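Local coordinates for protein neuroglobin (PDB 4B4Y) that probably binds molecular oxygen reversibly at a haem iron, as a neuroglobin of the globin family from a marine acoel, at residues 96-99 / 100-104; 29-32 / 33-37; 14-17 / 18-21; 131-134 / 135-139; 120-123 / 124-128. All coordinates share one frame; numbering follows the deposited sequence.

From the N terminus the order is contact 3 (14-21), contact 2 (29-37), contact 1 (96-104), contact 5 (120-128) and contact 4 (131-139). Each joins neighbouring residues within one short stretch of chain; they follow in series, and none closes a long loop, nests or crosses. The ties between them are salt bridges and side-chain packing. D20 and E19 of contact 3 hold K137 of contact 4 by salt bridges, D34 of contact 2 pairs with R127 of contact 5, and W133 of contact 4 rests on V124 and V125 of contact 5. Helices 11-24, 28-42, 111-127 and 135-153 are thereby joined. Contact 1 stands apart at the haem, its nearest atoms about 10 Å from those of contact 2.

Contact 1 of 5, residues 96-99 / 100-104; sequences LSSL and GAMHT. With HEM (protoporphyrin IX containing Fe), chain B.
H103 is held at both imidazole nitrogens: NE2 binds the haem iron at 2.0 Å, while ND1 donates a hydrogen bond to L99 O at 3.0 Å, with an N-H...O angle of 152°. The carbonyl receives this donor from above its plane, about 40° out of it, and lies close to the plane of the imidazole. With CG beside the backbone N (chi1 -71°), the ring is turned back toward the preceding turn and fixed in rotation between metal and carbonyl, so L99 acts as a second-shell residue that positions the iron ligand. The same L99 O also takes a weak bond from M102 N.

Packing spreads outward along the porphyrin. The two methyls of L99 rest at its margin, CD1 3.9 Å from HEM CMA and CD2 equally far from HEM CAA. M102 runs extended beyond CG, bringing SD to 4.0 Å from the meso carbon CHA, and its terminal CE reaches S98 O at 3.2 Å. S98 OG, itself hydrogen-bonded to R67 of the second subunit, lies near the same methyl. V152 of helix 135-153 packs on both L99 and H103. The arrangement is that of the proximal side of the globin haem pocket, in which the axial histidine is oriented by a main-chain carbonyl one turn earlier.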
loop_
_atom_site.group_PDB
_atom_site.type_symbol
_atom_site.label_atom_id
_atom_site.label_comp_id
_atom_site.label_asym_id
_atom_site.label_seq_id
_atom_site.Cartn_x
_atom_site.Cartn_y
_atom_site.Cartn_z
ATOM N N LEU A 96 -14.166 0.296 7.433
ATOM C CA LEU A 96 -12.877 -0.029 8.105
ATOM C C LEU A 96 -12.416 -1.462 7.762
ATOM O O LEU A 96 -11.524 -1.635 6.944
ATOM C CB LEU A 96 -12.958 0.221 9.632
ATOM C CG LEU A 96 -12.544 1.617 10.188
ATOM C CD1 LEU A 96 -12.837 2.778 9.234
ATOM C CD2 LEU A 96 -13.038 1.933 11.622
ATOM N N SER A 97 -13.007 -2.485 8.384
ATOM C CA SER A 97 -13.166 -3.798 7.726
ATOM C C SER A 97 -11.834 -4.387 7.242
ATOM O O SER A 97 -11.239 -5.204 7.973
ATOM C CB SER A 97 -14.235 -3.689 6.589
ATOM O OG SER A 97 -14.504 -4.899 5.892
ATOM N N SER A 98 -11.372 -3.939 6.059
ATOM C CA SER A 98 -10.087 -4.356 5.485
ATOM C C SER A 98 -8.795 -3.796 6.130
ATOM O O SER A 98 -7.690 -4.228 5.706
ATOM C CB SER A 98 -10.033 -4.153 3.944
ATOM O OG SER A 98 -9.628 -2.837 3.535
ATOM N N LEU A 99 -8.909 -2.862 7.090
ATOM C CA LEU A 99 -7.720 -2.414 7.860
ATOM C C LEU A 99 -7.105 -3.477 8.739
ATOM O O LEU A 99 -5.915 -3.479 8.911
ATOM C CB LEU A 99 -7.985 -1.171 8.745
ATOM C CG LEU A 99 -8.634 -0.018 8.013
ATOM C CD1 LEU A 99 -8.692 1.197 8.875
ATOM C CD2 LEU A 99 -7.981 0.294 6.650
ATOM N N GLY A 100 -7.930 -4.305 9.357
ATOM C CA GLY A 100 -7.496 -5.417 10.212
ATOM C C GLY A 100 -6.330 -6.243 9.645
ATOM O O GLY A 100 -5.330 -6.474 10.342
ATOM N N ALA A 101 -6.425 -6.624 8.365
ATOM C CA ALA A 101 -5.470 -7.452 7.702
ATOM C C ALA A 101 -4.149 -6.716 7.475
ATOM O O ALA A 101 -3.107 -7.364 7.323
ATOM C CB ALA A 101 -6.069 -7.891 6.323
ATOM N N MET A 102 -4.179 -5.387 7.392
ATOM C CA MET A 102 -2.945 -4.645 7.298
ATOM C C MET A 102 -2.284 -4.477 8.661
ATOM O O MET A 102 -1.108 -4.236 8.726
ATOM C CB MET A 102 -3.111 -3.267 6.619
ATOM C CG MET A 102 -3.890 -3.346 5.247
ATOM S SD MET A 102 -4.479 -1.745 4.787
ATOM C CE MET A 102 -5.820 -2.370 3.838
ATOM N N HIS A 103 -2.973 -4.741 9.741
ATOM C CA HIS A 103 -2.439 -4.317 11.032
ATOM C C HIS A 103 -2.280 -5.475 11.969
ATOM O O HIS A 103 -2.279 -5.272 13.206
ATOM C CB HIS A 103 -3.298 -3.176 11.643
ATOM C CG HIS A 103 -3.166 -1.851 10.915
ATOM N ND1 HIS A 103 -4.114 -1.376 10.020
ATOM C CD2 HIS A 103 -2.208 -0.878 10.995
ATOM C CE1 HIS A 103 -3.743 -0.171 9.586
ATOM N NE2 HIS A 103 -2.591 0.167 10.174
ATOM N N THR A 104 -2.169 -6.694 11.419
ATOM C CA THR A 104 -1.937 -7.844 12.289
ATOM C C THR A 104 -0.556 -7.765 12.991
ATOM O O THR A 104 0.336 -7.095 12.480
ATOM C CB THR A 104 -1.988 -9.211 11.553
ATOM O OG1 THR A 104 -1.011 -9.248 10.534
ATOM C CG2 THR A 104 -3.362 -9.496 10.927
HETATM C CHA HEM B . -2.459 1.228 6.464
HETATM C CHB HEM B . -4.741 3.855 9.783
HETATM C CHC HEM B . -1.522 2.266 13.110
HETATM C CHD HEM B . 1.280 0.615 9.578
HETATM C C1A HEM B . -3.369 2.063 7.068
HETATM C C2A HEM B . -4.571 2.567 6.490
HETATM C C3A HEM B . -5.189 3.293 7.389
HETATM C C4A HEM B . -4.442 3.221 8.586
HETATM C CMA HEM B . -6.555 4.051 7.256
HETATM C CAA HEM B . -5.016 2.270 5.018
HETATM C CBA HEM B . -4.583 3.436 4.158
HETATM C CGA HEM B . -4.716 3.138 2.679
HETATM O O1A HEM B . -5.691 2.571 2.200
HETATM O O2A HEM B . -3.783 3.477 1.922
HETATM C C1B HEM B . -4.099 3.633 11.020
HETATM C C2B HEM B . -4.543 4.087 12.329
HETATM C C3B HEM B . -3.697 3.633 13.239
HETATM C C4B HEM B . -2.644 2.915 12.541
HETATM C CMB HEM B . -5.841 4.914 12.537
HETATM C CAB HEM B . -3.732 3.896 14.758
HETATM C CBB HEM B . -4.682 3.329 15.507
HETATM C C1C HEM B . -0.439 1.762 12.423
HETATM C C2C HEM B . 0.910 1.498 12.957
HETATM C C3C HEM B . 1.695 1.131 11.964
HETATM C C4C HEM B . 0.871 1.100 10.791
HETATM C CMC HEM B . 1.363 1.715 14.424
HETATM C CAC HEM B . 3.214 0.717 12.068
HETATM C CBC HEM B . 4.005 1.003 11.028
HETATM C C1D HEM B . 0.492 0.424 8.458
HETATM C C2D HEM B . 0.815 -0.377 7.265
HETATM C C3D HEM B . -0.352 -0.135 6.391
HETATM C C4D HEM B . -1.261 0.790 7.028
HETATM C CMD HEM B . 2.060 -1.193 6.904
HETATM C CAD HEM B . -0.545 -0.593 4.947
HETATM C CBD HEM B . 0.122 0.811 5.183
HETATM C CGD HEM B . 0.339 1.229 3.855
HETATM O O1D HEM B . 1.099 2.213 3.743
HETATM O O2D HEM B . -0.257 0.452 3.034
HETATM N NA HEM B . -3.339 2.470 8.343
HETATM N NB HEM B . -2.971 2.930 11.209
HETATM N NC HEM B . -0.410 1.526 11.104
HETATM N ND HEM B . -0.761 0.999 8.273
HETATM FE FE HEM B . -1.882 1.940 9.688
#

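Contact 2 of 5, residues 29-32 / 33-37; sequences DDFV and EDVLQ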
loop_
_atom_site.group_PDB
_atom_site.type_symbol
_atom_site.label_atom_id
_atom_site.label_comp_id
_atom_site.label_asym_id
_atom_site.label_seq_id
_atom_site.Cartn_x
_atom_site.Cartn_y
_atom_site.Cartn_z
ATOM N N ASP A 29 -4.379 18.861 8.254
ATOM C CA ASP A 29 -3.523 18.045 7.420
ATOM C C ASP A 29 -2.056 18.173 7.838
ATOM O O ASP A 29 -1.318 17.176 7.745
ATOM C CB ASP A 29 -3.626 18.404 5.899
ATOM C CG ASP A 29 -5.074 18.040 5.266
ATOM O OD1 ASP A 29 -5.887 17.314 5.908
ATOM O OD2 ASP A 29 -5.335 18.480 4.121
ATOM N N ASP A 30 -1.606 19.411 8.081
ATOM C CA ASP A 30 -0.282 19.689 8.652
ATOM C C ASP A 30 -0.067 18.877 9.979
ATOM O O ASP A 30 0.979 18.236 10.138
ATOM C CB ASP A 30 -0.115 21.194 8.915
ATOM C CG ASP A 30 -0.053 22.033 7.608
ATOM O OD1 ASP A 30 0.253 21.468 6.511
ATOM O OD2 ASP A 30 -0.354 23.274 7.691
ATOM N N PHE A 31 -1.078 18.842 10.832
ATOM C CA PHE A 31 -1.012 18.179 12.133
ATOM C C PHE A 31 -0.757 16.666 11.910
ATOM O O PHE A 31 0.154 16.096 12.539
ATOM C CB PHE A 31 -2.270 18.452 12.983
ATOM C CG PHE A 31 -2.614 17.356 13.976
ATOM C CD1 PHE A 31 -1.938 17.213 15.226
ATOM C CD2 PHE A 31 -3.623 16.482 13.700
ATOM C CE1 PHE A 31 -2.280 16.176 16.137
ATOM C CE2 PHE A 31 -3.946 15.471 14.578
ATOM C CZ PHE A 31 -3.277 15.320 15.796
ATOM N N VAL A 32 -1.519 16.033 11.026
ATOM C CA VAL A 32 -1.395 14.633 10.830
ATOM C C VAL A 32 -0.006 14.308 10.152
ATOM O O VAL A 32 0.567 13.315 10.464
ATOM C CB VAL A 32 -2.587 14.031 9.971
ATOM C CG1 VAL A 32 -2.429 12.448 9.789
ATOM C CG2 VAL A 32 -3.913 14.248 10.651
ATOM N N GLU A 33 0.506 15.120 9.235
ATOM C CA GLU A 33 1.811 14.917 8.606
ATOM C C GLU A 33 2.980 15.111 9.660
ATOM O O GLU A 33 3.933 14.320 9.690
ATOM C CB GLU A 33 1.977 15.915 7.451
ATOM C CG GLU A 33 1.145 15.486 6.170
ATOM C CD GLU A 33 1.390 16.363 4.946
ATOM O OE1 GLU A 33 2.302 17.247 4.960
ATOM O OE2 GLU A 33 0.596 16.221 3.977
ATOM N N ASP A 34 2.786 16.047 10.606
ATOM C CA ASP A 34 3.709 16.213 11.742
ATOM C C ASP A 34 3.779 14.903 12.530
ATOM O O ASP A 34 4.835 14.483 12.853
ATOM C CB ASP A 34 3.228 17.353 12.717
ATOM C CG ASP A 34 3.505 18.748 12.171
ATOM O OD1 ASP A 34 4.262 18.879 11.169
ATOM O OD2 ASP A 34 2.877 19.729 12.686
ATOM N N VAL A 35 2.640 14.272 12.782
ATOM C CA VAL A 35 2.593 13.044 13.508
ATOM C C VAL A 35 3.343 11.913 12.788
ATOM O O VAL A 35 4.125 11.171 13.416
ATOM C CB VAL A 35 1.137 12.566 13.752
ATOM C CG1 VAL A 35 1.106 11.115 14.310
ATOM C CG2 VAL A 35 0.398 13.555 14.680
ATOM N N LEU A 36 3.043 11.728 11.497
ATOM C CA LEU A 36 3.622 10.611 10.757
ATOM C C LEU A 36 5.175 10.847 10.597
ATOM O O LEU A 36 5.962 9.890 10.622
ATOM C CB LEU A 36 2.927 10.556 9.341
ATOM C CG LEU A 36 3.335 9.400 8.384
ATOM C CD1 LEU A 36 3.095 8.094 9.057
ATOM C CD2 LEU A 36 2.521 9.482 6.974
ATOM N N GLN A 37 5.575 12.104 10.388
ATOM C CA GLN A 37 6.968 12.431 10.241
ATOM C C GLN A 37 7.735 12.131 11.577
ATOM O O GLN A 37 8.800 11.487 11.569
ATOM C CB GLN A 37 7.147 13.920 9.884
ATOM C CG GLN A 37 8.648 14.227 9.732
ATOM C CD GLN A 37 8.950 15.738 9.578
ATOM O OE1 GLN A 37 8.153 16.502 8.959
ATOM N NE2 GLN A 37 10.132 16.178 10.124
#
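F31 turns one ring face to V35, whose CG2 methyl sits 4.0 Å above the plane, displaced toward the rim near CE1. The two side chains run side by side and point the same way, one helical turn apart. Setting CG of F31 away from its backbone N (chi1 152°) carries the ring along this flank. The same methyl also lies 3.3 Å from F31 O, the carbonyl that receives V35 N at 3.1 Å. Further i to i+4 bonds join E33 N to D29 O, D34 N to D30 O at 2.9 Å, and L36 N to V32 O.

This is a regular turn of helix 28-42, which by its order in the chain corresponds to helix B of the globin fold. F31 and V35 face helix 111-127, touching V124 and Q123 respectively, whereas E33 and L36 meet F68 of helix 66-83.

The acidic residues fall on more than one side of the helix. E33 lays its CG 3.4 Å from D29 O; the extended chain then runs on along helix 66-83, where OE1 has a long, weak ion pair with R63. The like-charged E33 OE1 and D30 OD1 stay 4.9 Å apart, not in contact. D34 folds back over D30 O, with CG at 3.3 Å, and its carboxylate is shared by salt bridges to R63 and R127.

Contact 3 of 5, residues 14-17 / 18-21; sequences QSLI and MEDV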
loop_
_atom_site.group_PDB
_atom_site.type_symbol
_atom_site.label_atom_id
_atom_site.label_comp_id
_atom_site.label_asym_id
_atom_site.label_seq_id
_atom_site.Cartn_x
_atom_site.Cartn_y
_atom_site.Cartn_z
ATOM N N GLN A 14 -15.691 13.154 25.542
ATOM C CA GLN A 14 -16.124 13.531 24.151
ATOM C C GLN A 14 -16.046 14.988 23.954
ATOM O O GLN A 14 -15.437 15.504 22.966
ATOM C CB GLN A 14 -17.494 12.959 23.829
ATOM C CG GLN A 14 -17.945 13.232 22.405
ATOM C CD GLN A 14 -16.965 12.617 21.347
ATOM O OE1 GLN A 14 -16.138 13.340 20.766
ATOM N NE2 GLN A 14 -17.087 11.328 21.094
ATOM N N SER A 15 -16.560 15.710 24.925
ATOM C CA SER A 15 -16.612 17.148 24.750
ATOM C C SER A 15 -15.193 17.755 24.783
ATOM O O SER A 15 -14.867 18.672 24.005
ATOM C CB SER A 15 -17.498 17.781 25.906
ATOM O OG SER A 15 -17.276 19.215 25.878
ATOM N N LEU A 16 -14.357 17.330 25.740
ATOM C CA LEU A 16 -12.905 17.832 25.785
ATOM C C LEU A 16 -12.180 17.552 24.454
ATOM O O LEU A 16 -11.487 18.412 23.932
ATOM C CB LEU A 16 -12.099 17.190 26.934
ATOM C CG LEU A 16 -12.579 17.590 28.319
ATOM C CD1 LEU A 16 -11.991 16.638 29.448
ATOM C CD2 LEU A 16 -12.293 19.128 28.542
ATOM N N ILE A 17 -12.404 16.362 23.882
ATOM C CA ILE A 17 -11.838 16.029 22.570
ATOM C C ILE A 17 -12.340 16.982 21.457
ATOM O O ILE A 17 -11.539 17.522 20.646
ATOM C CB ILE A 17 -12.249 14.612 22.121
ATOM C CG1 ILE A 17 -11.727 13.544 23.069
ATOM C CG2 ILE A 17 -11.757 14.413 20.716
ATOM C CD1 ILE A 17 -10.265 13.324 22.933
ATOM N N MET A 18 -13.677 17.152 21.379
ATOM C CA MET A 18 -14.246 18.069 20.363
ATOM C C MET A 18 -13.667 19.456 20.521
ATOM O O MET A 18 -13.314 20.111 19.521
ATOM C CB MET A 18 -15.784 18.116 20.424
ATOM C CG MET A 18 -16.320 16.878 19.864
ATOM S SD MET A 18 -16.235 17.037 18.080
ATOM C CE MET A 18 -17.700 16.052 17.780
ATOM N N GLU A 19 -13.450 19.873 21.760
ATOM C CA GLU A 19 -12.841 21.175 21.901
ATOM C C GLU A 19 -11.385 21.192 21.297
ATOM O O GLU A 19 -10.962 22.205 20.709
ATOM C CB GLU A 19 -12.819 21.476 23.366
ATOM C CG GLU A 19 -12.088 22.682 23.824
ATOM C CD GLU A 19 -12.070 22.692 25.385
ATOM O OE1 GLU A 19 -13.126 22.406 26.050
ATOM O OE2 GLU A 19 -11.015 22.986 25.977
ATOM N N ASP A 20 -10.641 20.073 21.359
ATOM C CA ASP A 20 -9.317 20.123 20.670
ATOM C C ASP A 20 -9.439 19.894 19.176
ATOM O O ASP A 20 -8.665 20.464 18.405
ATOM C CB ASP A 20 -8.292 19.183 21.315
ATOM C CG ASP A 20 -8.096 19.478 22.798
ATOM O OD1 ASP A 20 -8.135 20.705 23.181
ATOM O OD2 ASP A 20 -7.866 18.492 23.564
ATOM N N VAL A 21 -10.369 19.055 18.747
ATOM C CA VAL A 21 -10.604 18.962 17.317
ATOM C C VAL A 21 -10.801 20.350 16.670
ATOM O O VAL A 21 -10.169 20.631 15.643
ATOM C CB VAL A 21 -11.751 18.035 17.011
ATOM C CG1 VAL A 21 -12.125 18.110 15.541
ATOM C CG2 VAL A 21 -11.326 16.603 17.344
#
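Packing within one turn of helix 11-24 brings I17 against V21, far from the haem and on the side of the fold where this helix meets helix 135-153. Their CG2 methyls touch at 4.0 Å, the two branched side chains meeting at a slant. V21 CG2 also lies 3.4 Å from I17 O, the oxygen to which V21 N makes a short, straight bond (2.7 Å, N-H...O 170°). I17 O takes a second, weak bond from D20 N, whose main partner is L16 O at 3.2 Å. M18 N reaches Q14 O just as straight (170°).

D20 sends CG beside its backbone N (chi1 -57°), which sets the carboxylate over the preceding turn, OD2 3.6 Å from L16 O. Buried there, it is satisfied by W141 NE1 and by K137, a lysine shared with E19. L16 and I17 also pack on helix 135-153, giving the pairing of N-terminal and C-terminal helices, A with H, of the globin fold.

Contact 4 of 5, residues 131-134 / 135-139; sequences AKWS and EEKKE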
loop_
_atom_site.group_PDB
_atom_site.type_symbol
_atom_site.label_atom_id
_atom_site.label_comp_id
_atom_site.label_asym_id
_atom_site.label_seq_id
_atom_site.Cartn_x
_atom_site.Cartn_y
_atom_site.Cartn_z
ATOM N N ALA A 131 -2.491 26.817 28.561
ATOM C CA ALA A 131 -3.664 27.050 29.468
ATOM C C ALA A 131 -4.793 26.013 29.286
ATOM O O ALA A 131 -5.349 25.511 30.263
ATOM C CB ALA A 131 -4.194 28.524 29.275
ATOM N N LYS A 132 -5.019 25.558 28.068
ATOM C CA LYS A 132 -6.054 24.553 27.889
ATOM C C LYS A 132 -5.654 23.109 28.094
ATOM O O LYS A 132 -6.511 22.284 28.318
ATOM C CB LYS A 132 -6.626 24.690 26.479
ATOM C CG LYS A 132 -7.422 26.059 26.271
ATOM C CD LYS A 132 -8.870 25.837 26.707
ATOM C CE LYS A 132 -9.751 27.082 26.446
ATOM N NZ LYS A 132 -10.584 27.378 27.672
ATOM N N TRP A 133 -4.382 22.746 27.987
ATOM C CA TRP A 133 -4.064 21.307 28.084
ATOM C C TRP A 133 -4.146 20.874 29.533
ATOM O O TRP A 133 -3.796 21.643 30.410
ATOM C CB TRP A 133 -2.669 21.029 27.446
ATOM C CG TRP A 133 -2.381 19.546 27.439
ATOM C CD1 TRP A 133 -1.454 18.896 28.201
ATOM C CD2 TRP A 133 -3.046 18.537 26.672
ATOM N NE1 TRP A 133 -1.473 17.572 27.933
ATOM C CE2 TRP A 133 -2.443 17.315 26.993
ATOM C CE3 TRP A 133 -4.009 18.569 25.671
ATOM C CZ2 TRP A 133 -2.817 16.087 26.382
ATOM C CZ3 TRP A 133 -4.408 17.397 25.109
ATOM C CH2 TRP A 133 -3.816 16.135 25.482
ATOM N N SER A 134 -4.568 19.650 29.838
ATOM C CA SER A 134 -4.742 19.322 31.224
ATOM C C SER A 134 -4.623 17.837 31.341
ATOM O O SER A 134 -4.739 17.113 30.347
ATOM C CB SER A 134 -6.196 19.740 31.690
ATOM O OG SER A 134 -7.147 18.863 31.064
ATOM N N GLU A 135 -4.505 17.357 32.559
ATOM C CA GLU A 135 -4.483 15.943 32.813
ATOM C C GLU A 135 -5.711 15.205 32.275
ATOM O O GLU A 135 -5.579 14.055 31.734
ATOM C CB GLU A 135 -4.361 15.657 34.329
ATOM C CG GLU A 135 -4.282 14.127 34.654
ATOM C CD GLU A 135 -4.197 13.770 36.195
ATOM O OE1 GLU A 135 -4.261 14.630 37.111
ATOM O OE2 GLU A 135 -4.077 12.584 36.466
ATOM N N GLU A 136 -6.898 15.806 32.468
ATOM C CA GLU A 136 -8.165 15.218 31.983
ATOM C C GLU A 136 -8.181 15.149 30.475
ATOM O O GLU A 136 -8.662 14.194 29.952
ATOM C CB GLU A 136 -9.425 16.061 32.425
ATOM C CG GLU A 136 -9.711 15.973 33.927
ATOM C CD GLU A 136 -8.907 17.005 34.840
ATOM O OE1 GLU A 136 -8.121 17.900 34.361
ATOM O OE2 GLU A 136 -9.080 16.871 36.087
ATOM N N LYS A 137 -7.685 16.170 29.792
ATOM C CA LYS A 137 -7.583 16.053 28.326
ATOM C C LYS A 137 -6.616 14.923 27.951
ATOM O O LYS A 137 -6.923 14.082 27.058
ATOM C CB LYS A 137 -7.112 17.345 27.657
ATOM C CG LYS A 137 -8.202 18.403 27.470
ATOM C CD LYS A 137 -7.659 19.635 26.770
ATOM C CE LYS A 137 -8.670 20.840 26.759
ATOM N NZ LYS A 137 -9.566 20.279 25.747
ATOM N N LYS A 138 -5.495 14.857 28.681
ATOM C CA LYS A 138 -4.497 13.818 28.362
ATOM C C LYS A 138 -5.165 12.460 28.413
ATOM O O LYS A 138 -5.048 11.680 27.460
ATOM C CB LYS A 138 -3.243 13.862 29.276
ATOM C CG LYS A 138 -2.370 12.631 29.064
ATOM C CD LYS A 138 -1.052 12.637 29.882
ATOM C CE LYS A 138 -1.315 12.776 31.386
ATOM N NZ LYS A 138 -0.356 12.060 32.211
ATOM N N GLU A 139 -5.924 12.193 29.484
ATOM C CA GLU A 139 -6.604 10.895 29.641
ATOM C C GLU A 139 -7.707 10.731 28.591
ATOM O O GLU A 139 -7.923 9.610 28.107
ATOM C CB GLU A 139 -7.341 10.791 31.023
ATOM C CG GLU A 139 -6.608 10.359 32.228
ATOM C CD GLU A 139 -7.584 10.111 33.424
ATOM O OE1 GLU A 139 -8.600 9.327 33.287
ATOM O OE2 GLU A 139 -7.309 10.711 34.500
#
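S134 is the N-cap of helix 135-153, its OG accepting K137 N at 3.0 Å along a nearly straight N-H...O line (168°). The hydroxyl owes this to a chi1 of 70°, which tucks OG between the residue's own N and carbonyl carbon and turns it to the first helical turn. S134 O meanwhile receives K138 N at 2.9 Å. E136, bent at chi2, swings its carboxylate back so that OE1 comes 3.6 Å from S134 OG.

W133 holds CG anti to its N (chi1 -175°), and its indole folds back over the helix start. K137 CB makes a CH-pi contact over its six-membered ring, 4.0 Å from the centroid, and K138 CA approaches CZ2 at 3.4 Å. Beyond CB, K137 stays extended as far as CE, which passes 3.0 Å from K132 O, then bends to give NZ to D20 and E19. An alanine in place of W133 would strip the indole from K137 CB and would probably open a gap beside V124 and V125.

The turn sits where three helices meet: W133 lies on the end of helix 111-127 and against W141 of helix 135-153, while K137 and E136 touch L16 of helix 11-24.

Contact 5 of 5, residues 120-123 / 124-128; sequences ILTQ and VVKRV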
loop_
_atom_site.group_PDB
_atom_site.type_symbol
_atom_site.label_atom_id
_atom_site.label_comp_id
_atom_site.label_asym_id
_atom_site.label_seq_id
_atom_site.Cartn_x
_atom_site.Cartn_y
_atom_site.Cartn_z
ATOM N N ILE A 120 0.954 11.184 18.454
ATOM C CA ILE A 120 -0.313 11.977 18.323
ATOM C C ILE A 120 -0.378 12.903 19.534
ATOM O O ILE A 120 -0.520 14.095 19.384
ATOM C CB ILE A 120 -1.526 11.012 18.247
ATOM C CG1 ILE A 120 -1.495 10.323 16.841
ATOM C CG2 ILE A 120 -2.800 11.820 18.421
ATOM C CD1 ILE A 120 -2.306 9.024 16.796
ATOM N N LEU A 121 -0.282 12.343 20.757
ATOM C CA LEU A 121 -0.323 13.181 21.992
ATOM C C LEU A 121 0.691 14.324 22.012
ATOM O O LEU A 121 0.361 15.421 22.447
ATOM C CB LEU A 121 -0.298 12.289 23.284
ATOM C CG LEU A 121 -1.816 12.026 23.512
ATOM C CD1 LEU A 121 -2.481 10.795 22.698
ATOM C CD2 LEU A 121 -2.156 12.025 24.932
ATOM N N THR A 122 1.908 14.101 21.486
ATOM C CA THR A 122 2.903 15.157 21.421
ATOM C C THR A 122 2.498 16.288 20.484
ATOM O O THR A 122 2.759 17.493 20.789
ATOM C CB THR A 122 4.344 14.613 20.910
ATOM O OG1 THR A 122 4.951 13.864 21.960
ATOM C CG2 THR A 122 5.271 15.791 20.523
ATOM N N GLN A 123 2.033 15.924 19.266
ATOM C CA GLN A 123 1.577 16.982 18.297
ATOM C C GLN A 123 0.302 17.622 18.785
ATOM O O GLN A 123 0.173 18.791 18.598
ATOM C CB GLN A 123 1.400 16.440 16.867
ATOM C CG GLN A 123 2.704 15.768 16.383
ATOM C CD GLN A 123 3.887 16.716 16.368
ATOM O OE1 GLN A 123 5.024 16.280 16.542
ATOM N NE2 GLN A 123 3.646 17.971 16.105
ATOM N N VAL A 124 -0.590 16.899 19.492
ATOM C CA VAL A 124 -1.767 17.569 20.116
ATOM C C VAL A 124 -1.319 18.610 21.128
ATOM O O VAL A 124 -1.665 19.811 21.004
ATOM C CB VAL A 124 -2.791 16.577 20.740
ATOM C CG1 VAL A 124 -3.878 17.387 21.531
ATOM C CG2 VAL A 124 -3.435 15.718 19.661
ATOM N N VAL A 125 -0.377 18.238 22.020
ATOM C CA VAL A 125 0.160 19.223 22.990
ATOM C C VAL A 125 0.793 20.389 22.283
ATOM O O VAL A 125 0.701 21.599 22.736
ATOM C CB VAL A 125 1.092 18.581 23.999
ATOM C CG1 VAL A 125 1.930 19.653 24.810
ATOM C CG2 VAL A 125 0.301 17.738 24.952
ATOM N N LYS A 126 1.418 20.120 21.145
ATOM C CA LYS A 126 2.045 21.304 20.475
ATOM C C LYS A 126 0.986 22.302 19.941
ATOM O O LYS A 126 1.275 23.465 19.872
ATOM C CB LYS A 126 2.974 20.902 19.279
ATOM C CG LYS A 126 4.405 20.281 19.778
ATOM C CD LYS A 126 5.111 19.553 18.573
ATOM C CE LYS A 126 6.667 19.244 18.706
ATOM N NZ LYS A 126 7.352 18.503 17.401
ATOM N N ARG A 127 -0.207 21.825 19.516
ATOM C CA ARG A 127 -1.169 22.713 18.856
ATOM C C ARG A 127 -2.134 23.325 19.893
ATOM O O ARG A 127 -2.631 24.380 19.648
ATOM C CB ARG A 127 -1.999 21.977 17.775
ATOM C CG ARG A 127 -1.204 21.217 16.659
ATOM C CD ARG A 127 -0.890 22.106 15.575
ATOM N NE ARG A 127 -0.092 21.532 14.462
ATOM C CZ ARG A 127 0.173 22.252 13.352
ATOM N NH1 ARG A 127 -0.324 23.514 13.243
ATOM N NH2 ARG A 127 0.951 21.787 12.364
ATOM N N VAL A 128 -2.406 22.641 21.001
ATOM C CA VAL A 128 -3.334 23.120 22.032
ATOM C C VAL A 128 -2.574 24.120 22.944
ATOM O O VAL A 128 -1.326 23.967 23.163
ATOM C CB VAL A 128 -3.887 21.936 22.834
ATOM C CG1 VAL A 128 -4.746 22.385 24.048
ATOM C CG2 VAL A 128 -4.762 21.023 21.933
HETATM O O HOH W 1 1.542 19.558 15.346
#
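I120 begins the turn by meeting V124: their CG2 methyls lie 4.1 Å apart, beside the bond from V124 N to I120 O (2.8 Å). L121 contributes through its carbonyl, which takes V125 N, while its side chain leans on W141 and L142 of helix 135-153. T122 turns its CG2 anti to the backbone N, where it runs alongside the extended K126 chain, 4.1 Å from CE; its OG1 bonds G118 O instead.

Q123 carries the polar part. Bent at chi2 (-60°), it lays its amide beside K126, with NE2 3.3 Å from CD and OE1 within a weak hydrogen bond of NZ, also 3.3 Å. On the other branch NE2 donates to a water at 2.7 Å, and R127 NE donates to the same water at an equal distance, so the water bridges the two side chains. A leucine in place of Q123, with no amide, would probably leave the bridging water without this donor and K126 NZ without its weak partner.

The R127 guanidinium goes on to a salt bridge with D34, and Q123 packs on D34 and V35, both on helix 28-42. At the far end V124 O accepts both R127 N and V128 N, and V128 leaves helical geometry. The arrangement is the C-terminal end of helix G in the globin fold, packed against helix B.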